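PDB 3LHO: putative hydrolase from Shewanella frigidimarina, which probably acts as an iron(II)-dependent dioxygenase of the 2-oxoadipate dioxygenase/decarboxylase family, forming 2-hydroxyglutarate. Local coordinates for residues N39-L44 with T249-A254; Q91-I96 with A237-M242. One frame throughout, in Å; residues are numbered along the deposited sequence.

Interaction 1: N39-L44 with T249-A254; sequences NDHIAL and TGFVAA. With NI (nickel (II) ion), chain B.
The aromatic contact joins Phe251, from a loop near the end of the modelled chain, to the imidazole of His41 on strand 39-47. It is a T-shaped stack: the ring planes stand at 87°, with centroids 4.9 Å apart, and the phenyl points its edge at the imidazole face. Phe251 CE2 does the touching, 3.5 Å from His41 CG and over the rim of the five-membered ring. His41 CG lies between its backbone N and carbonyl carbon (chi1 69°), which carries the imidazole out toward the loop.

Polar contacts fix the imidazole at both nitrogens. His41 ND1 donates a nearly straight hydrogen bond of 2.6 Å to Asp40 OD2, received on the anti lone pair and close to the ring plane. This leaves NE2 to bind nickel at 2.1 Å, and the carboxylate probably makes the imidazole a stronger donor to the metal. Because the stack meets the face rather than the edge, it interferes with neither bond. An alanine in place of Phe251 is likely to leave that face of the imidazole without its aromatic wall and the ring less firmly steadied.

His165, Glu235 and three waters complete the six-coordinate nickel. Two histidines and a glutamate on strands of the central sheet form the metal site expected of the glyoxalase clan, where iron(II) would probably sit in the working enzyme.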
ATOM      1  N   ASN A  39     -11.923  -0.142   6.120  1.00 14.21           N
ATOM      2  CA  ASN A  39     -10.614  -0.685   5.750  1.00 18.00           C
ATOM      3  C   ASN A  39      -9.746  -1.066   6.964  1.00 15.86           C
ATOM      4  O   ASN A  39      -9.714  -0.354   7.968  1.00 17.53           O
ATOM      5  CB  ASN A  39      -9.891   0.329   4.867  1.00 15.86           C
ATOM      6  CG  ASN A  39     -10.608   0.573   3.551  1.00 19.59           C
ATOM      7  OD1 ASN A  39     -10.962   1.728   3.203  1.00 24.46           O
ATOM      8  ND2 ASN A  39     -10.859  -0.495   2.825  1.00 14.53           N
ATOM      9  N   ASP A  40      -9.072  -2.200   6.888  1.00 17.38           N
ATOM     10  CA  ASP A  40      -8.082  -2.587   7.900  1.00 17.27           C
ATOM     11  C   ASP A  40      -6.848  -1.678   7.847  1.00 17.53           C
ATOM     12  O   ASP A  40      -6.330  -1.233   8.885  1.00 12.96           O
ATOM     13  CB  ASP A  40      -7.600  -4.035   7.648  1.00 20.10           C
ATOM     14  CG  ASP A  40      -6.600  -4.495   8.693  1.00 22.77           C
ATOM     15  OD1 ASP A  40      -7.014  -4.641   9.850  1.00 22.11           O
ATOM     16  OD2 ASP A  40      -5.382  -4.630   8.414  1.00 18.97           O
ATOM     17  N   HIS A  41      -6.379  -1.429   6.620  1.00 14.92           N
ATOM     18  CA  HIS A  41      -5.185  -0.619   6.398  1.00 15.22           C
ATOM     19  C   HIS A  41      -5.044  -0.146   4.985  1.00 17.61           C
ATOM     20  O   HIS A  41      -5.765  -0.637   4.083  1.00 15.82           O
ATOM     21  CB  HIS A  41      -3.882  -1.349   6.870  1.00 18.01           C
ATOM     22  CG  HIS A  41      -3.470  -2.552   6.064  1.00 20.35           C
ATOM     23  ND1 HIS A  41      -3.887  -3.836   6.376  1.00 16.86           N
ATOM     24  CD2 HIS A  41      -2.583  -2.682   5.034  1.00 18.36           C
ATOM     25  CE1 HIS A  41      -3.314  -4.691   5.547  1.00 21.73           C
ATOM     26  NE2 HIS A  41      -2.508  -4.018   4.741  1.00 23.15           N
ATOM     27  N   ILE A  42      -4.173   0.864   4.829  1.00 16.12           N
ATOM     28  CA  ILE A  42      -3.518   1.227   3.577  1.00 16.99           C
ATOM     29  C   ILE A  42      -1.998   1.015   3.727  1.00 20.76           C
ATOM     30  O   ILE A  42      -1.448   0.883   4.856  1.00 18.33           O
ATOM     31  CB  ILE A  42      -3.878   2.693   3.084  1.00 16.75           C
ATOM     32  CG1 ILE A  42      -3.381   3.745   4.082  1.00 18.04           C
ATOM     33  CG2 ILE A  42      -5.391   2.846   2.870  1.00 17.28           C
ATOM     34  CD1 ILE A  42      -2.505   4.765   3.556  1.00 21.55           C
ATOM     35  N   ALA A  43      -1.331   0.873   2.585  1.00 19.97           N
ATOM     36  CA  ALA A  43       0.125   0.671   2.558  1.00 18.09           C
ATOM     37  C   ALA A  43       0.737   1.686   1.618  1.00 15.41           C
ATOM     38  O   ALA A  43       0.258   1.822   0.465  1.00 15.81           O
ATOM     39  CB  ALA A  43       0.470  -0.751   2.077  1.00 17.61           C
ATOM     40  N   LEU A  44       1.779   2.373   2.082  1.00 14.06           N
ATOM     41  CA  LEU A  44       2.553   3.318   1.278  1.00 16.13           C
ATOM     42  C   LEU A  44       4.020   2.926   1.279  1.00 17.06           C
ATOM     43  O   LEU A  44       4.467   2.232   2.200  1.00 16.47           O
ATOM     44  CB  LEU A  44       2.380   4.742   1.832  1.00 18.71           C
ATOM     45  CG  LEU A  44       0.983   5.293   2.012  1.00 16.94           C
ATOM     46  CD1 LEU A  44       1.075   6.661   2.767  1.00 17.03           C
ATOM     47  CD2 LEU A  44       0.252   5.507   0.660  1.00 19.12           C
ATOM     48  N   THR A 249      -2.237  -6.543  15.818  1.00 25.92           N
ATOM     49  CA  THR A 249      -2.118  -5.382  14.909  1.00 26.74           C
ATOM     50  C   THR A 249      -0.980  -5.479  13.894  1.00 27.99           C
ATOM     51  O   THR A 249      -0.728  -4.529  13.168  1.00 28.68           O
ATOM     52  CB  THR A 249      -1.929  -4.091  15.720  1.00 26.79           C
ATOM     53  OG1 THR A 249      -0.809  -4.254  16.581  1.00 26.43           O
ATOM     54  CG2 THR A 249      -3.165  -3.811  16.587  1.00 30.87           C
ATOM     55  N   GLY A 250      -0.291  -6.613  13.832  1.00 29.19           N
ATOM     56  CA  GLY A 250       0.864  -6.772  12.941  1.00 30.15           C
ATOM     57  C   GLY A 250       0.486  -7.053  11.494  1.00 32.06           C
ATOM     58  O   GLY A 250      -0.707  -7.181  11.145  1.00 28.23           O
ATOM     59  N   PHE A 251       1.498  -7.156  10.638  1.00 33.13           N
ATOM     60  CA  PHE A 251       1.252  -7.166   9.191  1.00 36.20           C
ATOM     61  C   PHE A 251       1.775  -8.388   8.440  1.00 38.58           C
ATOM     62  O   PHE A 251       1.531  -8.522   7.213  1.00 39.65           O
ATOM     63  CB  PHE A 251       1.736  -5.843   8.575  1.00 36.87           C
ATOM     64  CG  PHE A 251       0.847  -4.702   8.922  1.00 33.36           C
ATOM     65  CD1 PHE A 251       1.028  -4.014  10.104  1.00 26.04           C
ATOM     66  CD2 PHE A 251      -0.230  -4.377   8.116  1.00 29.90           C
ATOM     67  CE1 PHE A 251       0.190  -3.022  10.453  1.00 19.11           C
ATOM     68  CE2 PHE A 251      -1.076  -3.368   8.462  1.00 28.48           C
ATOM     69  CZ  PHE A 251      -0.879  -2.692   9.632  1.00 27.32           C
ATOM     70  N   VAL A 252       2.463  -9.271   9.167  1.00 37.69           N
ATOM     71  CA  VAL A 252       2.808 -10.600   8.678  1.00 40.10           C
ATOM     72  C   VAL A 252       2.275 -11.550   9.727  1.00 40.68           C
ATOM     73  O   VAL A 252       1.805 -11.089  10.790  1.00 38.16           O
ATOM     74  CB  VAL A 252       4.342 -10.794   8.547  1.00 38.73           C
ATOM     75  N   ALA A 253       2.343 -12.852   9.441  1.00 41.80           N
ATOM     76  CA  ALA A 253       1.932 -13.901  10.400  1.00 44.05           C
ATOM     77  C   ALA A 253       2.566 -13.668  11.773  1.00 45.54           C
ATOM     78  O   ALA A 253       3.782 -13.545  11.844  1.00 47.88           O
ATOM     79  CB  ALA A 253       2.338 -15.291   9.874  1.00 43.06           C
ATOM     80  N   ALA A 254       1.768 -13.613  12.849  1.00 45.65           N
ATOM     81  CA  ALA A 254       2.306 -13.425  14.222  1.00 44.85           C
ATOM     82  C   ALA A 254       3.287 -14.513  14.611  1.00 47.04           C
ATOM     83  O   ALA A 254       4.097 -14.311  15.518  1.00 52.69           O
ATOM     84  CB  ALA A 254       1.187 -13.351  15.257  1.00 41.79           C
TER
HETATM   85 NI    NI B 267      -1.304  -5.048   3.312  1.00 23.76          NI
HETATM   86  O   HOH W   1       0.211  -6.665   2.348  1.00 27.17           O
HETATM   87  O   HOH W   2      -0.724  -6.363   4.754  1.00 21.10           O
HETATM   88  O   HOH W   3       0.718  -4.370   4.159  1.00 21.20           O

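Interaction 2: Q91-I96 with A237-M242; sequences QPKVFI and ARRYPM
Lys93, at the start of strand 93-99, and Arg239, at the end of strand 235-239, touch although strands 39-47 and 165-169 lie between theirs in the central sheet. The backbones therefore stay well apart, with Lys93 CA 12.5 Å from Arg239 CA, and the contact is left to two long side chains that set out toward each other from opposite directions.

Arg239 is extended from CG to NE (chi3 -179°), which delivers its guanidinium far from its own strand. The lysine chain runs nearly straight as far as CE and then bends at its last torsion (chi4 74°), turning the ammonium toward the arginine. Its CE lies over one face of the guanidinium, 3.8 Å from Arg239 NE. Lys93 NZ approaches still closer, 3.0 Å from Arg239 NE, and it also packs 3.6 Å from Arg239 CD. Both nitrogens are donors, so this short approach is not a hydrogen bond.

The anion that brings them together is Asp40, whose OD1 forms salt bridges with both Lys93 NZ and Arg239 NE. The rest of the guanidinium is held too: Arg239 NH1 reaches the backbone oxygens of Tyr248 and Gly250, and a cation-pi contact joins the group to Phe251.

The negative charge of Asp40 offsets part of the positive charge of both cations and probably makes the close approach of Lys93 NZ to Arg239 NE tolerable, while the double grip would be expected to keep Asp40 ionised and to fix its orientation. Since the other oxygen of Asp40 bonds the nickel ligand His41, Lys93 and Arg239 probably serve as an outer shell of the metal site, helping to position the carboxylate that in turn orients the histidine.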
ATOM      1  N   GLN A  91     -11.211   4.217  11.150  1.00 14.80           N
ATOM      2  CA  GLN A  91     -10.173   4.680  10.261  1.00 17.03           C
ATOM      3  C   GLN A  91      -9.155   3.570  10.054  1.00 15.78           C
ATOM      4  O   GLN A  91      -8.908   2.761  10.942  1.00 18.12           O
ATOM      5  CB  GLN A  91      -9.534   5.982  10.774  1.00 13.58           C
ATOM      6  CG  GLN A  91     -10.500   7.183  10.887  1.00 18.92           C
ATOM      7  CD  GLN A  91     -11.102   7.574   9.573  1.00 21.68           C
ATOM      8  OE1 GLN A  91     -10.558   7.286   8.505  1.00 22.52           O
ATOM      9  NE2 GLN A  91     -12.238   8.225   9.633  1.00 24.22           N
ATOM     10  N   PRO A  92      -8.601   3.488   8.843  1.00 15.55           N
ATOM     11  CA  PRO A  92      -7.648   2.443   8.599  1.00 15.79           C
ATOM     12  C   PRO A  92      -6.344   2.610   9.387  1.00 15.15           C
ATOM     13  O   PRO A  92      -5.912   3.731   9.654  1.00 16.49           O
ATOM     14  CB  PRO A  92      -7.391   2.577   7.085  1.00 15.39           C
ATOM     15  CG  PRO A  92      -7.810   3.935   6.720  1.00 22.91           C
ATOM     16  CD  PRO A  92      -8.926   4.262   7.634  1.00 15.61           C
ATOM     17  N   LYS A  93      -5.673   1.516   9.715  1.00 15.94           N
ATOM     18  CA  LYS A  93      -4.300   1.609  10.051  1.00 16.55           C
ATOM     19  C   LYS A  93      -3.517   2.034   8.819  1.00 14.51           C
ATOM     20  O   LYS A  93      -3.896   1.739   7.710  1.00 16.04           O
ATOM     21  CB  LYS A  93      -3.727   0.247  10.537  1.00 14.77           C
ATOM     22  CG  LYS A  93      -4.431  -0.326  11.746  1.00 18.89           C
ATOM     23  CD  LYS A  93      -3.800  -1.672  12.086  1.00 23.81           C
ATOM     24  CE  LYS A  93      -4.692  -2.520  12.924  1.00 37.52           C
ATOM     25  NZ  LYS A  93      -5.794  -3.050  12.070  1.00 42.07           N
ATOM     26  N   VAL A  94      -2.385   2.677   9.054  1.00 16.39           N
ATOM     27  CA  VAL A  94      -1.505   3.168   8.025  1.00 15.16           C
ATOM     28  C   VAL A  94      -0.130   2.503   8.165  1.00 18.85           C
ATOM     29  O   VAL A  94       0.557   2.629   9.167  1.00 18.15           O
ATOM     30  CB  VAL A  94      -1.414   4.718   8.054  1.00 16.80           C
ATOM     31  CG1 VAL A  94      -0.335   5.203   7.047  1.00 12.24           C
ATOM     32  CG2 VAL A  94      -2.804   5.311   7.796  1.00 17.36           C
ATOM     33  N   PHE A  95       0.210   1.735   7.151  1.00 17.28           N
ATOM     34  CA  PHE A  95       1.448   1.014   7.101  1.00 19.81           C
ATOM     35  C   PHE A  95       2.359   1.735   6.094  1.00 19.15           C
ATOM     36  O   PHE A  95       1.968   1.917   4.913  1.00 15.46           O
ATOM     37  CB  PHE A  95       1.173  -0.393   6.623  1.00 19.37           C
ATOM     38  CG  PHE A  95       2.372  -1.283   6.664  1.00 23.84           C
ATOM     39  CD1 PHE A  95       2.781  -1.888   7.850  1.00 26.70           C
ATOM     40  CD2 PHE A  95       3.105  -1.508   5.481  1.00 34.68           C
ATOM     41  CE1 PHE A  95       3.930  -2.726   7.883  1.00 21.50           C
ATOM     42  CE2 PHE A  95       4.225  -2.325   5.478  1.00 19.26           C
ATOM     43  CZ  PHE A  95       4.651  -2.950   6.698  1.00 22.42           C
ATOM     44  N   ILE A  96       3.536   2.157   6.566  1.00 16.49           N
ATOM     45  CA  ILE A  96       4.489   2.910   5.724  1.00 17.55           C
ATOM     46  C   ILE A  96       5.835   2.226   5.794  1.00 18.80           C
ATOM     47  O   ILE A  96       6.402   1.990   6.872  1.00 18.58           O
ATOM     48  CB  ILE A  96       4.595   4.419   6.057  1.00 15.96           C
ATOM     49  CG1 ILE A  96       3.238   5.101   6.207  1.00 16.03           C
ATOM     50  CG2 ILE A  96       5.492   5.130   4.986  1.00 12.56           C
ATOM     51  CD1 ILE A  96       3.354   6.626   6.645  1.00 13.20           C
ATOM     52  N   ALA A 237      -8.294  -8.627   4.968  1.00 16.89           N
ATOM     53  CA  ALA A 237      -7.631  -9.120   6.174  1.00 15.03           C
ATOM     54  C   ALA A 237      -8.645  -9.404   7.280  1.00 14.53           C
ATOM     55  O   ALA A 237      -9.536  -8.590   7.549  1.00 15.32           O
ATOM     56  CB  ALA A 237      -6.579  -8.081   6.682  1.00 14.93           C
ATOM     57  N   ARG A 238      -8.496 -10.566   7.915  1.00 16.35           N
ATOM     58  CA  ARG A 238      -9.165 -10.863   9.148  1.00 17.76           C
ATOM     59  C   ARG A 238      -8.136 -10.913  10.273  1.00 19.11           C
ATOM     60  O   ARG A 238      -7.197 -11.676  10.195  1.00 20.61           O
ATOM     61  CB  ARG A 238      -9.900 -12.198   9.069  1.00 18.43           C
ATOM     62  CG  ARG A 238     -10.663 -12.537  10.354  1.00 20.25           C
ATOM     63  CD  ARG A 238     -11.638 -13.689  10.192  1.00 25.45           C
ATOM     64  NE  ARG A 238     -12.150 -14.127  11.501  1.00 26.23           N
ATOM     65  CZ  ARG A 238     -12.859 -15.236  11.718  1.00 26.86           C
ATOM     66  NH1 ARG A 238     -13.168 -16.066  10.735  1.00 23.53           N
ATOM     67  NH2 ARG A 238     -13.273 -15.512  12.939  1.00 23.00           N
ATOM     68  N   ARG A 239      -8.355 -10.127  11.327  1.00 18.76           N
ATOM     69  CA  ARG A 239      -7.528 -10.205  12.521  1.00 17.34           C
ATOM     70  C   ARG A 239      -8.213 -10.906  13.679  1.00 17.75           C
ATOM     71  O   ARG A 239      -9.439 -10.841  13.824  1.00 18.61           O
ATOM     72  CB  ARG A 239      -7.121  -8.808  12.969  1.00 21.50           C
ATOM     73  CG  ARG A 239      -6.270  -8.074  11.967  1.00 19.60           C
ATOM     74  CD  ARG A 239      -6.057  -6.617  12.423  1.00 22.29           C
ATOM     75  NE  ARG A 239      -5.249  -5.972  11.411  1.00 21.90           N
ATOM     76  CZ  ARG A 239      -3.951  -6.200  11.225  1.00 25.76           C
ATOM     77  NH1 ARG A 239      -3.249  -7.006  12.033  1.00 23.92           N
ATOM     78  NH2 ARG A 239      -3.357  -5.623  10.214  1.00 30.04           N
ATOM     79  N   TYR A 240      -7.393 -11.555  14.511  1.00 16.93           N
ATOM     80  CA  TYR A 240      -7.861 -12.277  15.673  1.00 19.18           C
ATOM     81  C   TYR A 240      -7.344 -11.701  16.977  1.00 20.89           C
ATOM     82  O   TYR A 240      -6.311 -11.000  16.998  1.00 20.97           O
ATOM     83  CB  TYR A 240      -7.470 -13.742  15.556  1.00 17.24           C
ATOM     84  CG  TYR A 240      -8.149 -14.469  14.421  1.00 18.16           C
ATOM     85  CD1 TYR A 240      -7.708 -14.331  13.108  1.00 18.02           C
ATOM     86  CD2 TYR A 240      -9.207 -15.338  14.659  1.00 18.95           C
ATOM     87  CE1 TYR A 240      -8.326 -15.010  12.076  1.00 21.21           C
ATOM     88  CE2 TYR A 240      -9.813 -16.016  13.642  1.00 15.69           C
ATOM     89  CZ  TYR A 240      -9.379 -15.865  12.353  1.00 14.49           C
ATOM     90  OH  TYR A 240      -9.994 -16.563  11.335  1.00 19.21           O
ATOM     91  N   PRO A 241      -8.082 -11.936  18.073  1.00 20.46           N
ATOM     92  CA  PRO A 241      -7.636 -11.442  19.374  1.00 22.67           C
ATOM     93  C   PRO A 241      -6.399 -12.146  19.894  1.00 22.73           C
ATOM     94  O   PRO A 241      -6.242 -13.356  19.719  1.00 24.40           O
ATOM     95  CB  PRO A 241      -8.823 -11.737  20.298  1.00 24.34           C
ATOM     96  CG  PRO A 241      -9.970 -11.904  19.435  1.00 19.56           C
ATOM     97  CD  PRO A 241      -9.466 -12.429  18.130  1.00 20.66           C
HETATM   98  N   MSE A 242      -5.515 -11.387  20.511  1.00 22.65           N
HETATM   99  CA  MSE A 242      -4.393 -11.960  21.273  1.00 26.63           C
HETATM  100  C   MSE A 242      -4.860 -12.464  22.652  1.00 28.55           C
HETATM  101  O   MSE A 242      -6.050 -12.350  23.003  1.00 27.36           O
HETATM  102  CB  MSE A 242      -3.309 -10.892  21.455  1.00 26.40           C
HETATM  103  CG  MSE A 242      -2.811 -10.344  20.133  1.00 26.58           C
HETATM  104 SE   MSE A 242      -1.450  -8.989  20.330  0.75 28.81          SE
HETATM  105  CE  MSE A 242      -2.492  -7.425  20.764  1.00 30.10           C
TER

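Overall arrangement
From the N terminus the chain first lays down residues 39-44, then 91-96, on neighbouring strands of the central mixed sheet. After the intervening helices and the strand that contributes His165, it returns at 237-242, closing interaction 2 across 140 residues, and at 249-254, closing interaction 1 across 204. The loop of interaction 2 is thus contained within that of interaction 1, without crossing it. Their centres are about 5 Å apart and the two contacts touch directly, sharing the neighbourhood of strand 39-47. Together they tie the two halves of the sheet and the C-terminal loop to the surroundings of the metal.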